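Local atomic coordinates of methyltransferase (PDB entry 1IXK), a protein that probably transfers methyl groups from S-adenosylmethionine to C5 of cytidine in RNA, most likely tRNA. Residues L193-T198 with G223-L228; K231-L236 with G240-S245. All coordinates share one frame; numbering follows the deposited sequence.

Contacts 1 and 2 hold the two halves of one beta-alpha-beta crossover in the Rossmann-like methyltransferase domain. The chain leaves strand 188-194, comes back along helix 215-235 and enters strand 240-246, which lies parallel to the first strand and next to it in the sheet. Contact 1 sets the end of the first strand against the middle of the helix; contact 2, later in the chain, sets the last turn of the helix against the start of the second strand. Their centres are about 12 Å apart, and Leu193 N and O pair with Val243 O and Ser245 N. Contact 1 lies toward the predicted cofactor and catalytic residues, contact 2 toward the opposite end of the strands, where strand 240-246 begins.

Contact 1 (L193-T198 with G223-L228); sequences LDAPCT and GLQMRL
The strand-to-helix half of a beta-alpha-beta crossover brings Leu193 and Ala195 against Gln225 and Leu228, at the Asp-Ala-Pro-Cys motif that marks RsmB/NOP methyltransferases. Leu193 sends its beta carbon toward helix 215-235 and lays both methyls against one side of Leu228: CD1 lies 3.8 Å from Leu228 CB, while CD2 reaches the backbone, 3.9 Å from Leu228 C. With CG anti to the backbone N (chi1 175°), the branched end of Leu193 is carried outward to the helix. An alanine at this position removes both methyls, so Leu228 CB is likely to lose the apolar cover given by the strand and a gap to open between strand and helix. Gln225 suits the polar part of the boundary, because its chain bends at chi2 (-60°) and swings the amide toward Ala195, just past the strand end. The single methyl of Ala195 lets that amide come close, with NE2 3.6 Å from Ala195 CB. Gln225 NE2 also donates to a water at 2.6 Å. That water donates in turn to Leu193 O at 3.0 Å, linking the buried amide to the strand. Asp194, directed the other way, is a predicted cofactor ligand, and Cys197 forms a disulfide with Cys247, the predicted nucleophile. Strand 240-246 flanks the contact: its backbone pairs with Leu193 and Ala195, and Gln225 NE2 makes a weak hydrogen bond to Tyr244 OH.

Contact 2 (K231-L236 with G240-S245); sequences KGLEVL and GILVYS
Leu233 and Leu242 cross at about a right angle, with Leu233 CD2 4.1 Å from Leu242 CD1, where the last turn of helix 215-235 lies over the start of strand 240-246. Leu242, its CG anti to the backbone N (chi1 -178°), pushes CD1 up to the helix backbone, 4.0 Å from Gly232 C. A beta carbon on Gly232 would clash with that methyl, so the lack of a side chain lets the leucine lie directly on the helix. Leu236, at the start of the short strand 236-237, reaches across the turn in the same extended way and spreads its fork over the Gly240-Ile241 backbone. Its CD2 is 3.5 Å from Gly240 O, and its CD1 is 3.7 Å from Ile241 O. The same CD2 packs on Leu242 CB at 4.2 Å, joining the leucines together. Here too a beta carbon on Gly240 would strike Leu236. Lys231 NZ bridges to Glu234 OE1 at 2.7 Å, on the syn side, tilted 23° out of the carboxylate plane. The facing surfaces are apolar, while Lys314 takes up the carbonyls of Leu233 and Leu236 near the helix end and the Lys231-Glu234 pair sits apart from the strand; shape rather than polarity sets the fit.

Contact 1 (L193-T198 with G223-L228)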
loop_
_atom_site.group_PDB
_atom_site.type_symbol
_atom_site.label_atom_id
_atom_site.label_comp_id
_atom_site.label_asym_id
_atom_site.label_seq_id
_atom_site.Cartn_x
_atom_site.Cartn_y
_atom_site.Cartn_z
ATOM N N LEU A 193 2.266 -3.168 -7.412
ATOM C CA LEU A 193 3.392 -3.780 -6.714
ATOM C C LEU A 193 3.377 -3.237 -5.300
ATOM O O LEU A 193 4.061 -2.257 -4.979
ATOM C CB LEU A 193 4.716 -3.439 -7.402
ATOM C CG LEU A 193 6.000 -3.923 -6.721
ATOM C CD1 LEU A 193 5.883 -5.402 -6.320
ATOM C CD2 LEU A 193 7.160 -3.713 -7.676
ATOM N N ASP A 194 2.568 -3.881 -4.467
ATOM C CA ASP A 194 2.394 -3.498 -3.078
ATOM C C ASP A 194 3.087 -4.483 -2.152
ATOM O O ASP A 194 2.797 -5.678 -2.175
ATOM C CB ASP A 194 0.901 -3.439 -2.741
ATOM C CG ASP A 194 0.140 -4.677 -3.216
ATOM O OD1 ASP A 194 -0.730 -5.164 -2.463
ATOM O OD2 ASP A 194 0.399 -5.159 -4.344
ATOM N N ALA A 195 4.001 -3.981 -1.329
ATOM C CA ALA A 195 4.720 -4.838 -0.395
ATOM C C ALA A 195 3.912 -4.993 0.888
ATOM O O ALA A 195 3.126 -4.116 1.242
ATOM C CB ALA A 195 6.086 -4.240 -0.085
ATOM N N PRO A 196 4.090 -6.120 1.597
ATOM C CA PRO A 196 3.360 -6.358 2.845
ATOM C C PRO A 196 3.564 -5.195 3.812
ATOM O O PRO A 196 4.681 -4.699 3.967
ATOM C CB PRO A 196 3.983 -7.650 3.365
ATOM C CG PRO A 196 4.351 -8.371 2.103
ATOM C CD PRO A 196 4.962 -7.265 1.275
ATOM N N CYS A 197 2.489 -4.759 4.458
ATOM C CA CYS A 197 2.599 -3.657 5.399
ATOM C C CYS A 197 3.167 -4.158 6.718
ATOM O O CYS A 197 2.449 -4.275 7.712
ATOM C CB CYS A 197 1.238 -3.001 5.635
ATOM S SG CYS A 197 1.407 -1.305 6.278
ATOM N N THR A 198 4.461 -4.460 6.716
ATOM C CA THR A 198 5.142 -4.951 7.907
ATOM C C THR A 198 6.552 -4.370 7.992
ATOM O O THR A 198 7.347 -4.773 8.840
ATOM C CB THR A 198 5.248 -6.487 7.894
ATOM O OG1 THR A 198 6.030 -6.901 6.768
ATOM C CG2 THR A 198 3.865 -7.115 7.807
ATOM N N GLY A 223 16.509 -5.577 -2.410
ATOM C CA GLY A 223 16.855 -6.424 -3.533
ATOM C C GLY A 223 15.617 -7.088 -4.092
ATOM O O GLY A 223 15.407 -7.119 -5.305
ATOM N N LEU A 224 14.789 -7.627 -3.205
ATOM C CA LEU A 224 13.562 -8.278 -3.635
ATOM C C LEU A 224 12.652 -7.261 -4.325
ATOM O O LEU A 224 12.000 -7.579 -5.316
ATOM C CB LEU A 224 12.842 -8.891 -2.438
ATOM C CG LEU A 224 11.522 -9.604 -2.729
ATOM C CD1 LEU A 224 11.725 -10.679 -3.790
ATOM C CD2 LEU A 224 10.991 -10.215 -1.433
ATOM N N GLN A 225 12.615 -6.041 -3.793
ATOM C CA GLN A 225 11.789 -4.982 -4.374
ATOM C C GLN A 225 12.270 -4.656 -5.785
ATOM O O GLN A 225 11.470 -4.495 -6.708
ATOM C CB GLN A 225 11.854 -3.720 -3.512
ATOM C CG GLN A 225 11.083 -3.804 -2.205
ATOM C CD GLN A 225 9.607 -4.068 -2.420
ATOM O OE1 GLN A 225 9.207 -5.178 -2.773
ATOM N NE2 GLN A 225 8.789 -3.043 -2.216
HETATM N N MSE A 226 13.585 -4.544 -5.939
HETATM C CA MSE A 226 14.179 -4.256 -7.237
HETATM C C MSE A 226 13.816 -5.372 -8.218
HETATM O O MSE A 226 13.417 -5.108 -9.350
HETATM C CB MSE A 226 15.709 -4.138 -7.106
HETATM C CG MSE A 226 16.201 -2.868 -6.383
HETATM SE SE MSE A 226 17.989 -2.856 -6.060
HETATM C CE MSE A 226 18.659 -2.727 -7.698
ATOM N N ARG A 227 13.950 -6.621 -7.782
ATOM C CA ARG A 227 13.631 -7.760 -8.644
ATOM C C ARG A 227 12.177 -7.729 -9.078
ATOM O O ARG A 227 11.865 -7.939 -10.248
ATOM C CB ARG A 227 13.888 -9.089 -7.925
ATOM C CG ARG A 227 15.337 -9.445 -7.709
ATOM C CD ARG A 227 15.447 -10.746 -6.913
ATOM N NE ARG A 227 16.835 -11.088 -6.618
ATOM C CZ ARG A 227 17.709 -11.523 -7.521
ATOM N NH1 ARG A 227 17.341 -11.677 -8.786
ATOM N NH2 ARG A 227 18.956 -11.791 -7.158
ATOM N N LEU A 228 11.287 -7.481 -8.120
ATOM C CA LEU A 228 9.860 -7.430 -8.405
ATOM C C LEU A 228 9.516 -6.287 -9.356
ATOM O O LEU A 228 8.757 -6.467 -10.305
ATOM C CB LEU A 228 9.069 -7.277 -7.099
ATOM C CG LEU A 228 9.084 -8.509 -6.188
ATOM C CD1 LEU A 228 8.580 -8.154 -4.800
ATOM C CD2 LEU A 228 8.243 -9.602 -6.817
HETATM O O HOH W 1 6.417 -2.951 -3.273
#

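Contact 2 (K231-L236 with G240-S245)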
loop_
_atom_site.group_PDB
_atom_site.type_symbol
_atom_site.label_atom_id
_atom_site.label_comp_id
_atom_site.label_asym_id
_atom_site.label_seq_id
_atom_site.Cartn_x
_atom_site.Cartn_y
_atom_site.Cartn_z
ATOM N N LYS A 231 10.612 -7.156 -12.918
ATOM C CA LYS A 231 9.729 -8.133 -13.555
ATOM C C LYS A 231 8.393 -7.485 -13.935
ATOM O O LYS A 231 7.819 -7.790 -14.981
ATOM C CB LYS A 231 9.464 -9.325 -12.623
ATOM C CG LYS A 231 10.688 -10.185 -12.312
ATOM C CD LYS A 231 11.374 -10.693 -13.583
ATOM C CE LYS A 231 10.420 -11.499 -14.452
ATOM N NZ LYS A 231 11.063 -11.972 -15.715
ATOM N N GLY A 232 7.901 -6.598 -13.076
ATOM C CA GLY A 232 6.642 -5.924 -13.346
ATOM C C GLY A 232 6.726 -5.012 -14.561
ATOM O O GLY A 232 5.866 -5.045 -15.446
ATOM N N LEU A 233 7.772 -4.196 -14.614
ATOM C CA LEU A 233 7.945 -3.288 -15.739
ATOM C C LEU A 233 8.130 -4.072 -17.039
ATOM O O LEU A 233 7.694 -3.636 -18.109
ATOM C CB LEU A 233 9.140 -2.365 -15.489
ATOM C CG LEU A 233 8.932 -1.347 -14.361
ATOM C CD1 LEU A 233 10.216 -0.562 -14.118
ATOM C CD2 LEU A 233 7.791 -0.409 -14.721
ATOM N N GLU A 234 8.757 -5.240 -16.927
ATOM C CA GLU A 234 9.016 -6.118 -18.067
ATOM C C GLU A 234 7.741 -6.574 -18.791
ATOM O O GLU A 234 7.692 -6.609 -20.023
ATOM C CB GLU A 234 9.793 -7.347 -17.586
ATOM C CG GLU A 234 10.085 -8.383 -18.659
ATOM C CD GLU A 234 10.504 -9.721 -18.065
ATOM O OE1 GLU A 234 11.392 -9.731 -17.187
ATOM O OE2 GLU A 234 9.945 -10.762 -18.477
ATOM N N VAL A 235 6.714 -6.928 -18.024
ATOM C CA VAL A 235 5.459 -7.394 -18.599
ATOM C C VAL A 235 4.448 -6.267 -18.808
ATOM O O VAL A 235 3.332 -6.496 -19.268
ATOM C CB VAL A 235 4.817 -8.484 -17.708
ATOM C CG1 VAL A 235 5.762 -9.676 -17.581
ATOM C CG2 VAL A 235 4.499 -7.915 -16.329
ATOM N N LEU A 236 4.846 -5.048 -18.476
ATOM C CA LEU A 236 3.968 -3.898 -18.628
ATOM C C LEU A 236 3.989 -3.385 -20.068
ATOM O O LEU A 236 5.044 -3.302 -20.689
ATOM C CB LEU A 236 4.418 -2.784 -17.679
ATOM C CG LEU A 236 3.519 -1.559 -17.559
ATOM C CD1 LEU A 236 2.169 -1.980 -16.990
ATOM C CD2 LEU A 236 4.180 -0.527 -16.653
ATOM N N GLY A 240 1.891 1.794 -20.158
ATOM C CA GLY A 240 1.241 1.165 -19.019
ATOM C C GLY A 240 1.639 1.806 -17.701
ATOM O O GLY A 240 2.651 2.506 -17.626
ATOM N N ILE A 241 0.856 1.552 -16.653
ATOM C CA ILE A 241 1.118 2.132 -15.340
ATOM C C ILE A 241 1.393 1.087 -14.266
ATOM O O ILE A 241 0.725 0.049 -14.205
ATOM C CB ILE A 241 -0.095 2.969 -14.855
ATOM C CG1 ILE A 241 -0.500 3.985 -15.926
ATOM C CG2 ILE A 241 0.239 3.661 -13.522
ATOM C CD1 ILE A 241 0.535 5.042 -16.209
ATOM N N LEU A 242 2.378 1.364 -13.419
ATOM C CA LEU A 242 2.699 0.477 -12.309
ATOM C C LEU A 242 2.744 1.336 -11.057
ATOM O O LEU A 242 3.350 2.411 -11.054
ATOM C CB LEU A 242 4.054 -0.217 -12.512
ATOM C CG LEU A 242 4.457 -1.218 -11.411
ATOM C CD1 LEU A 242 5.344 -2.306 -11.999
ATOM C CD2 LEU A 242 5.159 -0.501 -10.263
ATOM N N VAL A 243 2.069 0.891 -10.005
ATOM C CA VAL A 243 2.094 1.630 -8.757
ATOM C C VAL A 243 2.903 0.796 -7.784
ATOM O O VAL A 243 2.637 -0.390 -7.585
ATOM C CB VAL A 243 0.674 1.897 -8.204
ATOM C CG1 VAL A 243 0.759 2.341 -6.747
ATOM C CG2 VAL A 243 0.010 2.987 -9.030
ATOM N N TYR A 244 3.915 1.435 -7.217
ATOM C CA TYR A 244 4.839 0.825 -6.280
ATOM C C TYR A 244 4.596 1.389 -4.893
ATOM O O TYR A 244 4.554 2.603 -4.713
ATOM C CB TYR A 244 6.267 1.142 -6.734
ATOM C CG TYR A 244 7.370 0.667 -5.815
ATOM C CD1 TYR A 244 7.736 1.398 -4.685
ATOM C CD2 TYR A 244 8.073 -0.498 -6.103
ATOM C CE1 TYR A 244 8.788 0.981 -3.865
ATOM C CE2 TYR A 244 9.121 -0.929 -5.291
ATOM C CZ TYR A 244 9.476 -0.186 -4.181
ATOM O OH TYR A 244 10.534 -0.607 -3.409
ATOM N N SER A 245 4.431 0.514 -3.908
ATOM C CA SER A 245 4.199 0.988 -2.555
ATOM C C SER A 245 4.800 0.060 -1.516
ATOM O O SER A 245 4.959 -1.141 -1.758
ATOM C CB SER A 245 2.694 1.141 -2.290
ATOM O OG SER A 245 2.019 -0.107 -2.344
#